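Local coordinates for hypothetical protein BA_2335 (Bacillus anthracis, PDB 4H4N), which is of unknown function, a small all-beta protein of the BA_2335-like family built from antiparallel strands, at residues K18-F23 against E60-S65. Numbering follows the deposited sequence. Where two conformers were deposited one is given.
Sequences KLKVTF and EVRSLS. With SO4 (sulfate ion), chain F.
Two positively charged side chains, Lys20 and Arg62, cross at about a right angle on one face of an antiparallel strand pair and close on the same sulfate, probably taken from the crystallisation liquor. Lys20, extended beyond CG, brings NZ to 2.6 Å from sulfate O2. Arg62 bends at chi2 (-59°), so that its guanidinium meets the ion edge-on: NH1 points almost straight at O1, and NH2 reaches O3 at 2.6 Å. The anion probably offsets the repulsion between Lys20 NZ and Arg62 NH1, 4.1 Å apart. Arg62 NH2 also forms a bent salt bridge with Glu60 OE2 (3.0 Å), met from above the carboxylate plane, which probably helps hold the guanidinium. The other carboxylate oxygen, OE1, takes a hydrogen bond from a water that also donates to Lys20 O and accepts from Thr22 OG1, a hydroxyl shared between this water and its stronger partner, Asn33 OD1. Beneath these groups, Lys20 and Glu60 form one antiparallel hydrogen-bonded pair and Lys18 and Arg62 another. Lys20 N to Glu60 O is the straightest of the four bonds (2.8 Å, 175° at the hydrogen). Between these two pairs lies the non-hydrogen-bonded pair Leu19–Val61, which turns to the opposite face; there Leu19 CD1 touches Val61 CG2 at 3.7 Å. At the strand end, Ser63 OG accepts from Ser65 N in an ST turn, and beyond it Leu64 CD2 comes back to Lys18 CB. Strand 17-24 is central in its three-stranded antiparallel sheet, between 56-63 and 30-38, while Leu19 packs on Phe11 and Val13 of strand 9-13.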
loop_
_atom_site.group_PDB
_atom_site.type_symbol
_atom_site.label_atom_id
_atom_site.label_comp_id
_atom_site.label_asym_id
_atom_site.label_seq_id
_atom_site.Cartn_x
_atom_site.Cartn_y
_atom_site.Cartn_z
ATOM N N LYS A 18 -7.684 3.017 -3.869
ATOM C CA LYS A 18 -7.125 2.193 -2.821
ATOM C C LYS A 18 -5.740 1.749 -3.279
ATOM O O LYS A 18 -5.575 1.249 -4.386
ATOM C CB LYS A 18 -8.005 0.963 -2.572
ATOM C CG LYS A 18 -7.408 -0.001 -1.539
ATOM C CD LYS A 18 -8.204 -1.256 -1.325
ATOM C CE LYS A 18 -9.478 -0.953 -0.596
ATOM N NZ LYS A 18 -10.103 -2.204 -0.055
ATOM N N LEU A 19 -4.742 1.946 -2.438
ATOM C CA LEU A 19 -3.401 1.455 -2.680
ATOM C C LEU A 19 -3.210 0.166 -1.890
ATOM O O LEU A 19 -3.438 0.134 -0.683
ATOM C CB LEU A 19 -2.367 2.475 -2.241
ATOM C CG LEU A 19 -0.931 2.173 -2.705
ATOM C CD1 LEU A 19 -0.751 2.432 -4.194
ATOM C CD2 LEU A 19 0.074 2.953 -1.875
ATOM N N LYS A 20 -2.789 -0.888 -2.579
ATOM C CA LYS A 20 -2.535 -2.196 -1.987
ATOM C C LYS A 20 -1.036 -2.441 -2.002
ATOM O O LYS A 20 -0.445 -2.479 -3.076
ATOM C CB LYS A 20 -3.261 -3.282 -2.776
ATOM C CG LYS A 20 -4.783 -3.114 -2.835
ATOM C CD LYS A 20 -5.453 -4.308 -3.524
ATOM C CE LYS A 20 -6.968 -4.253 -3.457
ATOM N NZ LYS A 20 -7.580 -5.548 -3.880
ATOM N N VAL A 21 -0.445 -2.635 -0.826
ATOM C CA VAL A 21 0.982 -2.841 -0.673
ATOM C C VAL A 21 1.198 -4.306 -0.298
ATOM O O VAL A 21 0.646 -4.779 0.687
ATOM C CB VAL A 21 1.559 -1.931 0.430
ATOM C CG1 VAL A 21 3.064 -2.105 0.540
ATOM C CG2 VAL A 21 1.187 -0.462 0.182
ATOM N N THR A 22 1.976 -5.017 -1.103
ATOM C CA THR A 22 2.305 -6.406 -0.841
ATOM C C THR A 22 3.763 -6.508 -0.439
ATOM O O THR A 22 4.639 -5.992 -1.123
ATOM C CB THR A 22 2.048 -7.268 -2.089
ATOM O OG1 THR A 22 0.690 -7.122 -2.500
ATOM C CG2 THR A 22 2.315 -8.725 -1.791
ATOM N N PHE A 23 4.011 -7.175 0.680
ATOM C CA PHE A 23 5.355 -7.425 1.184
ATOM C C PHE A 23 5.777 -8.831 0.800
ATOM O O PHE A 23 5.004 -9.781 0.957
ATOM C CB PHE A 23 5.377 -7.282 2.715
ATOM C CG PHE A 23 5.146 -5.864 3.180
ATOM C CD1 PHE A 23 6.192 -4.969 3.239
ATOM C CD2 PHE A 23 3.899 -5.416 3.543
ATOM C CE1 PHE A 23 6.000 -3.656 3.668
ATOM C CE2 PHE A 23 3.699 -4.104 3.962
ATOM C CZ PHE A 23 4.754 -3.235 4.023
ATOM N N GLU A 60 0.002 -1.674 -5.830
ATOM C CA GLU A 60 -1.041 -1.694 -6.833
ATOM C C GLU A 60 -2.061 -0.629 -6.481
ATOM O O GLU A 60 -2.365 -0.423 -5.317
ATOM C CB GLU A 60 -1.795 -3.046 -6.832
ATOM C CG GLU A 60 -0.984 -4.209 -7.288
ATOM C CD GLU A 60 -1.683 -5.507 -7.019
ATOM O OE1 GLU A 60 -1.785 -5.880 -5.822
ATOM O OE2 GLU A 60 -2.085 -6.198 -7.987
ATOM N N VAL A 61 -2.654 -0.019 -7.499
ATOM C CA VAL A 61 -3.719 0.963 -7.320
ATOM C C VAL A 61 -5.014 0.386 -7.849
ATOM O O VAL A 61 -5.045 -0.163 -8.953
ATOM C CB VAL A 61 -3.385 2.257 -8.086
ATOM C CG1 VAL A 61 -4.562 3.240 -8.024
ATOM C CG2 VAL A 61 -2.117 2.879 -7.583
ATOM N N ARG A 62 -6.080 0.523 -7.074
ATOM C CA ARG A 62 -7.400 0.136 -7.509
ATOM C C ARG A 62 -8.344 1.315 -7.312
ATOM O O ARG A 62 -8.077 2.204 -6.527
ATOM C CB ARG A 62 -7.860 -1.094 -6.758
ATOM C CG ARG A 62 -6.913 -2.281 -6.998
ATOM C CD ARG A 62 -6.763 -2.708 -8.496
ATOM N NE ARG A 62 -5.751 -3.751 -8.624
ATOM C CZ ARG A 62 -5.980 -5.016 -8.309
ATOM N NH1 ARG A 62 -7.186 -5.397 -7.921
ATOM N NH2 ARG A 62 -5.032 -5.918 -8.391
ATOM N N SER A 63 -9.448 1.306 -8.042
ATOM C CA SER A 63 -10.390 2.392 -8.011
ATOM C C SER A 63 -11.424 2.228 -6.914
ATOM O O SER A 63 -11.862 1.119 -6.622
ATOM C CB SER A 63 -11.115 2.442 -9.350
ATOM O OG SER A 63 -12.054 3.494 -9.412
ATOM N N LEU A 64 -11.836 3.354 -6.321
ATOM C CA LEU A 64 -12.988 3.398 -5.377
ATOM C C LEU A 64 -14.316 3.775 -6.036
ATOM O O LEU A 64 -15.290 4.134 -5.342
ATOM C CB LEU A 64 -12.760 4.360 -4.227
ATOM C CG LEU A 64 -11.590 4.046 -3.353
ATOM C CD1 LEU A 64 -11.518 5.063 -2.228
ATOM C CD2 LEU A 64 -11.696 2.660 -2.777
ATOM N N SER A 65 -14.371 3.708 -7.362
ATOM C CA SER A 65 -15.631 3.929 -8.071
ATOM C C SER A 65 -16.500 2.688 -7.868
ATOM O O SER A 65 -16.023 1.674 -7.365
ATOM C CB SER A 65 -15.388 4.156 -9.562
ATOM O OG SER A 65 -14.709 5.379 -9.796
HETATM S S SO4 F . -6.500 -8.481 -6.287
HETATM O O1 SO4 F . -7.726 -8.314 -7.057
HETATM O O2 SO4 F . -6.553 -7.589 -5.136
HETATM O O3 SO4 F . -5.331 -8.171 -7.104
HETATM O O4 SO4 F . -6.413 -9.865 -5.828
HETATM O O HOH W 1 0.130 -5.005 -4.026
#